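Local coordinates for EDD domain protein, DegV family (Ruminococcus gnavus, PDB 3JR7) that is of unknown function but probably binds lipids, perhaps fatty acids, at residues R98-T103 with E161-S166; L104-E107 with S111-S114; N113-G118 with I131-S136. All blocks are in the same frame, centred on the assembly; numbering follows the deposited sequence.

Contact 1 (R98-T103 with E161-S166)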
loop_
_atom_site.group_PDB
_atom_site.type_symbol
_atom_site.label_atom_id
_atom_site.label_comp_id
_atom_site.label_asym_id
_atom_site.label_seq_id
_atom_site.Cartn_x
_atom_site.Cartn_y
_atom_site.Cartn_z
ATOM N N ARG A 98 8.377 2.317 -21.322
ATOM C CA ARG A 98 7.553 1.355 -20.601
ATOM C C ARG A 98 6.990 1.996 -19.343
ATOM O O ARG A 98 7.730 2.524 -18.521
ATOM C CB ARG A 98 8.389 0.122 -20.254
ATOM C CG ARG A 98 9.069 -0.495 -21.477
ATOM C CD ARG A 98 9.875 -1.739 -21.182
ATOM N NE ARG A 98 11.045 -1.457 -20.391
ATOM C CZ ARG A 98 12.181 -0.870 -20.832
ATOM N NH1 ARG A 98 12.282 -0.437 -22.109
ATOM N NH2 ARG A 98 13.222 -0.708 -19.992
ATOM N N ILE A 99 5.671 1.945 -19.195
ATOM C CA ILE A 99 4.983 2.505 -18.044
ATOM C C ILE A 99 4.322 1.407 -17.208
ATOM O O ILE A 99 3.513 0.621 -17.712
ATOM C CB ILE A 99 3.910 3.496 -18.460
ATOM C CG1 ILE A 99 4.526 4.564 -19.391
ATOM C CG2 ILE A 99 3.247 4.125 -17.183
ATOM C CD1 ILE A 99 5.571 5.504 -18.711
ATOM N N TYR A 100 4.669 1.367 -15.925
ATOM C CA TYR A 100 4.116 0.381 -14.983
ATOM C C TYR A 100 3.374 1.169 -13.938
ATOM O O TYR A 100 3.926 2.093 -13.381
ATOM C CB TYR A 100 5.247 -0.414 -14.315
ATOM C CG TYR A 100 6.145 -1.147 -15.264
ATOM C CD1 TYR A 100 5.738 -2.346 -15.848
ATOM C CD2 TYR A 100 7.419 -0.670 -15.556
ATOM C CE1 TYR A 100 6.548 -3.016 -16.738
ATOM C CE2 TYR A 100 8.274 -1.366 -16.435
ATOM C CZ TYR A 100 7.815 -2.538 -17.023
ATOM O OH TYR A 100 8.611 -3.237 -17.872
ATOM N N VAL A 101 2.130 0.833 -13.665
ATOM C CA VAL A 101 1.315 1.577 -12.702
ATOM C C VAL A 101 0.942 0.628 -11.561
ATOM O O VAL A 101 0.520 -0.523 -11.811
ATOM C CB VAL A 101 0.052 2.155 -13.379
ATOM C CG1 VAL A 101 -0.663 3.202 -12.462
ATOM C CG2 VAL A 101 0.394 2.777 -14.740
ATOM N N VAL A 102 1.106 1.070 -10.324
ATOM C CA VAL A 102 0.784 0.239 -9.157
ATOM C C VAL A 102 -0.235 0.957 -8.313
ATOM O O VAL A 102 -0.009 2.107 -7.950
ATOM C CB VAL A 102 2.016 -0.016 -8.302
ATOM C CG1 VAL A 102 1.613 -0.938 -7.064
ATOM C CG2 VAL A 102 3.121 -0.662 -9.155
ATOM N N THR A 103 -1.373 0.321 -8.066
ATOM C CA THR A 103 -2.482 0.932 -7.366
ATOM C C THR A 103 -2.929 0.138 -6.177
ATOM O O THR A 103 -2.660 -1.061 -6.057
ATOM C CB THR A 103 -3.748 1.140 -8.272
ATOM O OG1 THR A 103 -4.402 -0.108 -8.525
ATOM C CG2 THR A 103 -3.387 1.843 -9.595
ATOM N N GLU A 161 6.716 -7.556 -21.271
ATOM C CA GLU A 161 5.773 -8.615 -20.900
ATOM C C GLU A 161 6.316 -9.553 -19.841
ATOM O O GLU A 161 5.531 -10.044 -19.055
ATOM C CB GLU A 161 5.287 -9.394 -22.102
ATOM C CG GLU A 161 4.582 -8.481 -23.105
ATOM C CD GLU A 161 3.127 -8.263 -22.745
ATOM O OE1 GLU A 161 2.388 -9.232 -22.362
ATOM O OE2 GLU A 161 2.694 -7.105 -22.876
ATOM N N GLU A 162 7.625 -9.800 -19.824
ATOM C CA GLU A 162 8.233 -10.585 -18.746
ATOM C C GLU A 162 8.128 -9.898 -17.373
ATOM O O GLU A 162 7.831 -10.547 -16.358
ATOM C CB GLU A 162 9.687 -10.964 -19.028
ATOM C CG GLU A 162 9.849 -12.101 -20.059
ATOM C CD GLU A 162 11.245 -12.196 -20.673
ATOM O OE1 GLU A 162 12.038 -11.257 -20.479
ATOM O OE2 GLU A 162 11.543 -13.208 -21.379
ATOM N N VAL A 163 8.342 -8.598 -17.348
ATOM C CA VAL A 163 8.173 -7.845 -16.116
ATOM C C VAL A 163 6.705 -7.973 -15.667
ATOM O O VAL A 163 6.429 -8.243 -14.487
ATOM C CB VAL A 163 8.545 -6.356 -16.279
ATOM C CG1 VAL A 163 8.196 -5.547 -14.970
ATOM C CG2 VAL A 163 10.033 -6.153 -16.709
ATOM N N VAL A 164 5.764 -7.787 -16.580
ATOM C CA VAL A 164 4.313 -7.911 -16.233
ATOM C C VAL A 164 4.012 -9.295 -15.630
ATOM O O VAL A 164 3.394 -9.411 -14.531
ATOM C CB VAL A 164 3.403 -7.617 -17.456
ATOM C CG1 VAL A 164 1.962 -7.996 -17.184
ATOM C CG2 VAL A 164 3.490 -6.105 -17.841
ATOM N N GLU A 165 4.460 -10.360 -16.316
ATOM C CA GLU A 165 4.246 -11.698 -15.778
ATOM C C GLU A 165 4.895 -11.890 -14.406
ATOM O O GLU A 165 4.248 -12.445 -13.495
ATOM C CB GLU A 165 4.708 -12.773 -16.767
ATOM C CG GLU A 165 4.576 -14.215 -16.232
ATOM C CD GLU A 165 4.935 -15.304 -17.264
ATOM O OE1 GLU A 165 5.742 -15.014 -18.151
ATOM O OE2 GLU A 165 4.461 -16.452 -17.143
ATOM N N SER A 166 6.161 -11.487 -14.244
ATOM C CA SER A 166 6.880 -11.717 -12.974
ATOM C C SER A 166 6.243 -10.958 -11.825
ATOM O O SER A 166 6.155 -11.469 -10.695
ATOM C CB SER A 166 8.368 -11.348 -13.037
ATOM O OG SER A 166 8.972 -12.091 -14.075
#
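The ring of Tyr100 meets two valines of helix 160-173. Val164 CG2 lies at the ring edge, near its plane, 4.5 Å from CE1. Val163 comes at the ring obliquely and meets it closer in, with CG1 3.5 Å from Tyr100 CE1. The side chains of Tyr100 and Val163 cross at about a right angle. The other methyl of Val163, CG2, sits 3.4 Å from Tyr100 OH. That hydroxyl also lies at the edge of the Arg98 guanidinium, in its plane. With CG anti to the carbonyl carbon (chi1 -58°), the Tyr100 ring extends from the strand to the helix. No hydrogen bond crosses between the segments. The Tyr100 hydroxyl is instead bonded to Glu154 of helix 141-155, which also forms a salt bridge with Arg98. Phe160 meets the same tyrosine ring, with the planes about 30° apart. A leucine in place of Tyr100 would probably leave Glu154 without its hydroxyl partner and open a gap beside Val163. The contact packs helix 160-173 on strand 98-103, which pairs parallel with strands 22-27 and 130-135, a helix-on-sheet layer of the alpha/beta fold of DegV proteins.

Contact 2 (L104-E107 with S111-S114)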
loop_
_atom_site.group_PDB
_atom_site.type_symbol
_atom_site.label_atom_id
_atom_site.label_comp_id
_atom_site.label_asym_id
_atom_site.label_seq_id
_atom_site.Cartn_x
_atom_site.Cartn_y
_atom_site.Cartn_z
ATOM N N LEU A 104 -3.617 0.837 -5.285
ATOM C CA LEU A 104 -4.482 0.230 -4.280
ATOM C C LEU A 104 -5.336 -0.898 -4.861
ATOM O O LEU A 104 -5.754 -0.839 -6.014
ATOM C CB LEU A 104 -5.437 1.306 -3.732
ATOM C CG LEU A 104 -4.949 2.241 -2.634
ATOM C CD1 LEU A 104 -5.740 3.570 -2.717
ATOM C CD2 LEU A 104 -5.064 1.572 -1.281
ATOM N N SER A 105 -5.644 -1.879 -4.028
ATOM C CA SER A 105 -6.636 -2.883 -4.340
ATOM C C SER A 105 -7.873 -2.319 -4.999
ATOM O O SER A 105 -8.538 -1.354 -4.490
ATOM C CB SER A 105 -7.091 -3.615 -3.075
ATOM O OG SER A 105 -8.165 -4.508 -3.402
ATOM N N ALA A 106 -8.242 -2.953 -6.112
ATOM C CA ALA A 106 -9.459 -2.556 -6.831
ATOM C C ALA A 106 -10.680 -2.754 -5.960
ATOM O O ALA A 106 -11.705 -2.139 -6.194
ATOM C CB ALA A 106 -9.602 -3.319 -8.157
ATOM N N GLU A 107 -10.613 -3.588 -4.945
ATOM C CA GLU A 107 -11.782 -3.768 -4.086
ATOM C C GLU A 107 -11.890 -2.743 -2.971
ATOM O O GLU A 107 -12.888 -2.752 -2.223
ATOM C CB GLU A 107 -11.731 -5.121 -3.427
ATOM C CG GLU A 107 -11.668 -6.228 -4.359
ATOM C CD GLU A 107 -12.984 -6.460 -4.999
ATOM O OE1 GLU A 107 -14.022 -6.474 -4.283
ATOM O OE2 GLU A 107 -12.963 -6.594 -6.221
ATOM N N SER A 111 -8.994 3.666 -7.581
ATOM C CA SER A 111 -7.684 4.068 -8.126
ATOM C C SER A 111 -7.318 3.169 -9.321
ATOM O O SER A 111 -6.949 3.677 -10.378
ATOM C CB SER A 111 -6.584 4.050 -7.039
ATOM O OG SER A 111 -5.340 4.518 -7.557
ATOM N N TYR A 112 -7.431 1.856 -9.143
ATOM C CA TYR A 112 -7.206 0.877 -10.223
ATOM C C TYR A 112 -8.041 1.212 -11.477
ATOM O O TYR A 112 -7.511 1.395 -12.559
ATOM C CB TYR A 112 -7.543 -0.549 -9.807
ATOM C CG TYR A 112 -7.328 -1.546 -10.940
ATOM C CD1 TYR A 112 -6.037 -1.893 -11.359
ATOM C CD2 TYR A 112 -8.394 -2.135 -11.578
ATOM C CE1 TYR A 112 -5.829 -2.783 -12.420
ATOM C CE2 TYR A 112 -8.194 -3.039 -12.652
ATOM C CZ TYR A 112 -6.923 -3.338 -13.064
ATOM O OH TYR A 112 -6.741 -4.220 -14.107
ATOM N N ASN A 113 -9.346 1.289 -11.322
ATOM C CA ASN A 113 -10.203 1.602 -12.488
ATOM C C ASN A 113 -9.870 2.928 -13.203
ATOM O O ASN A 113 -9.915 3.055 -14.462
ATOM C CB ASN A 113 -11.654 1.562 -12.047
ATOM C CG ASN A 113 -12.155 0.153 -11.847
ATOM O OD1 ASN A 113 -11.520 -0.829 -12.254
ATOM N ND2 ASN A 113 -13.317 0.044 -11.231
ATOM N N SER A 114 -9.507 3.915 -12.397
ATOM C CA SER A 114 -9.081 5.188 -12.894
ATOM C C SER A 114 -7.811 5.123 -13.740
ATOM O O SER A 114 -7.760 5.715 -14.823
ATOM C CB SER A 114 -8.896 6.117 -11.740
ATOM O OG SER A 114 -8.575 7.366 -12.196
HETATM O O HOH W 1 -7.869 0.794 -6.552
#
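Leu104 and Ala106 lie beside Ser111 and Tyr112, with 5.3 Å between Ala106 CA and Tyr112 CA, where the chain leaves strand 98-103 and turns into helix 111-126. This is the loop between the first strand and the helix of a beta-alpha-beta unit. Within it, Ser105 forms an ST turn: its OG accepts a bond from Glu107 N, with an N-H...acceptor angle of 147°. The same OG is also bonded to the backbone of Gly215, which ties the turn to a distant part of the chain.

Ala106 and Tyr112 make the main side-chain contact. The methyl CB of Ala106 is 3.8 Å from Tyr112 CD2 and equally near Tyr112 CB. It approaches the ring obliquely. Tyr112 has CG anti to the backbone N (chi1 179°). The base of the side chain therefore rests on Ala106, while the far end of the ring leads away from the loop. On the buried side Leu104 CD1 touches Ser111 CB more loosely, at 4.4 Å. The hydroxyl of Ser111 is engaged elsewhere, by Tyr88 and Asp27. Asp27 also bonds Leu104 N, so one carboxylate reaches both segments. The side chain of Leu104 is about 4 Å from a bound polyether, probably from the crystallisation liquor, which may mark a pocket.

No direct hydrogen bond joins the segments, but a water bridges the backbones. The water oxygen is 2.7 Å from Leu104 O, to which it probably donates, and accepts from Tyr112 N at 2.8 Å.

Contact 3 (N113-G118 with I131-S136)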
loop_
_atom_site.group_PDB
_atom_site.type_symbol
_atom_site.label_atom_id
_atom_site.label_comp_id
_atom_site.label_asym_id
_atom_site.label_seq_id
_atom_site.Cartn_x
_atom_site.Cartn_y
_atom_site.Cartn_z
ATOM N N ASN A 113 -9.346 1.289 -11.322
ATOM C CA ASN A 113 -10.203 1.602 -12.488
ATOM C C ASN A 113 -9.870 2.928 -13.203
ATOM O O ASN A 113 -9.915 3.055 -14.462
ATOM C CB ASN A 113 -11.654 1.562 -12.047
ATOM C CG ASN A 113 -12.155 0.153 -11.847
ATOM O OD1 ASN A 113 -11.520 -0.829 -12.254
ATOM N ND2 ASN A 113 -13.317 0.044 -11.231
ATOM N N SER A 114 -9.507 3.915 -12.397
ATOM C CA SER A 114 -9.081 5.188 -12.894
ATOM C C SER A 114 -7.811 5.123 -13.740
ATOM O O SER A 114 -7.760 5.715 -14.823
ATOM C CB SER A 114 -8.896 6.117 -11.740
ATOM O OG SER A 114 -8.575 7.366 -12.196
ATOM N N ALA A 115 -6.820 4.388 -13.240
ATOM C CA ALA A 115 -5.572 4.142 -13.935
ATOM C C ALA A 115 -5.809 3.441 -15.291
ATOM O O ALA A 115 -5.196 3.803 -16.289
ATOM C CB ALA A 115 -4.627 3.302 -13.065
ATOM N N VAL A 116 -6.719 2.461 -15.304
ATOM C CA VAL A 116 -7.101 1.748 -16.522
ATOM C C VAL A 116 -7.784 2.678 -17.542
ATOM O O VAL A 116 -7.460 2.680 -18.746
ATOM C CB VAL A 116 -7.962 0.491 -16.189
ATOM C CG1 VAL A 116 -8.606 -0.169 -17.518
ATOM C CG2 VAL A 116 -7.121 -0.541 -15.432
ATOM N N LEU A 117 -8.714 3.489 -17.071
ATOM C CA LEU A 117 -9.406 4.436 -17.933
ATOM C C LEU A 117 -8.383 5.469 -18.449
ATOM O O LEU A 117 -8.439 5.896 -19.609
ATOM C CB LEU A 117 -10.557 5.094 -17.129
ATOM C CG LEU A 117 -11.637 5.825 -17.857
ATOM C CD1 LEU A 117 -12.283 4.866 -18.913
ATOM C CD2 LEU A 117 -12.679 6.311 -16.806
ATOM N N GLY A 118 -7.444 5.877 -17.597
ATOM C CA GLY A 118 -6.388 6.767 -18.025
ATOM C C GLY A 118 -5.593 6.207 -19.204
ATOM O O GLY A 118 -5.169 6.952 -20.098
ATOM N N ILE A 131 1.860 0.270 -21.528
ATOM C CA ILE A 131 1.381 0.686 -20.231
ATOM C C ILE A 131 0.653 -0.494 -19.575
ATOM O O ILE A 131 -0.258 -1.091 -20.165
ATOM C CB ILE A 131 0.367 1.829 -20.352
ATOM C CG1 ILE A 131 0.973 3.014 -21.107
ATOM C CG2 ILE A 131 -0.093 2.280 -18.946
ATOM C CD1 ILE A 131 -0.075 4.036 -21.595
ATOM N N HIS A 132 1.052 -0.836 -18.365
ATOM C CA HIS A 132 0.384 -1.889 -17.617
ATOM C C HIS A 132 0.033 -1.408 -16.234
ATOM O O HIS A 132 0.890 -0.882 -15.507
ATOM C CB HIS A 132 1.222 -3.174 -17.526
ATOM C CG HIS A 132 0.478 -4.293 -16.879
ATOM N ND1 HIS A 132 -0.397 -5.091 -17.577
ATOM C CD2 HIS A 132 0.357 -4.652 -15.574
ATOM C CE1 HIS A 132 -0.967 -5.947 -16.739
ATOM N NE2 HIS A 132 -0.528 -5.696 -15.519
ATOM N N VAL A 133 -1.235 -1.595 -15.853
ATOM C CA VAL A 133 -1.722 -1.239 -14.531
ATOM C C VAL A 133 -1.785 -2.530 -13.634
ATOM O O VAL A 133 -2.512 -3.485 -13.971
ATOM C CB VAL A 133 -3.106 -0.590 -14.597
ATOM C CG1 VAL A 133 -3.560 -0.208 -13.196
ATOM C CG2 VAL A 133 -3.076 0.661 -15.502
ATOM N N PHE A 134 -1.028 -2.549 -12.533
ATOM C CA PHE A 134 -1.042 -3.660 -11.574
ATOM C C PHE A 134 -2.045 -3.313 -10.445
ATOM O O PHE A 134 -1.923 -2.303 -9.759
ATOM C CB PHE A 134 0.337 -3.908 -10.957
ATOM C CG PHE A 134 1.403 -4.302 -11.919
ATOM C CD1 PHE A 134 1.496 -5.608 -12.378
ATOM C CD2 PHE A 134 2.351 -3.382 -12.328
ATOM C CE1 PHE A 134 2.491 -5.975 -13.291
ATOM C CE2 PHE A 134 3.342 -3.725 -13.213
ATOM C CZ PHE A 134 3.423 -5.017 -13.703
ATOM N N ASN A 135 -3.086 -4.107 -10.308
ATOM C CA ASN A 135 -3.954 -4.037 -9.152
ATOM C C ASN A 135 -3.161 -4.727 -8.053
ATOM O O ASN A 135 -3.002 -5.926 -8.095
ATOM C CB ASN A 135 -5.234 -4.827 -9.461
ATOM C CG ASN A 135 -6.103 -5.074 -8.254
ATOM O OD1 ASN A 135 -5.868 -4.525 -7.179
ATOM N ND2 ASN A 135 -7.142 -5.900 -8.434
ATOM N N SER A 136 -2.710 -4.003 -7.041
ATOM C CA SER A 136 -1.911 -4.605 -5.979
ATOM C C SER A 136 -2.654 -5.637 -5.155
ATOM O O SER A 136 -2.011 -6.411 -4.580
ATOM C CB SER A 136 -1.378 -3.564 -4.988
ATOM O OG SER A 136 -2.410 -2.977 -4.229
#
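Val133 points from strand 130-135 at the helix, and its two methyls approach Ala115 differently. CG1, anti to the backbone N (chi1 -179°), meets the Ala115 methyl CB at 3.7 Å. CG2 lies by the backbone of the same residue, 3.9 Å from Ala115 O, and also 3.9 Å from Ala115 CB. The small alanine thus sits against both branches of the valine. Val116 is set differently. Its CB does not point straight at the strand, and the valine side chains cross obliquely. The branch that touches is Val116 CG2, which is anti to its own carbonyl carbon and reaches Val133 CB at 4.1 Å. Val133 CG2 is as far from Val116 N, 4.1 Å, so Val133 touches the helix backbone as well as side chains.

The side chains that meet are all apolar, and no hydrogen bond crosses between the segments. Ala115 O, beside Val133 CG2, is bonded to the hydroxyl of Tyr92 from helix 85-92. Ala115 also packs on Val101 and Thr103 of the neighbouring strand, so its methyl lies over two strands of the sheet. Side chains of alternate residues on strand 130-135 serve the other side. His132 CD2 lies over the centre of the Phe134 ring, 3.3 Å above its plane. Phe134 packs on helices 141-155 and 160-173.

Helices therefore lie on both faces of the sheet. Helix 111-126 packs back on strands 98-103 and 130-135, the beta-alpha-beta crossover that joins two parallel neighbouring strands of an alpha/beta sheet.

Overall arrangement
The three contacts belong to one layered alpha/beta domain. Contacts 1 and 3 share its sheet: strands 98-103 and 130-135 are parallel neighbours, with Val101 N 2.8 Å from His132 O in a probable hydrogen bond. Helix 160-173 of contact 1 and helix 111-126 of contact 3 pack on opposite faces of these strands. The contact centres are 10 Å apart. Contact 2 lies 7 Å from contact 3, centre to centre, and shares Asn113 and Ser114 with it. Asn135 OD1, 3.0 Å from Ala106 N, links the strand to the loop. Contact 2 borders the bound polyether, about 4 Å from the Leu104 side chain, in a pocket that may be where lipid binds. Contact 1 is centred 15 Å from contact 2.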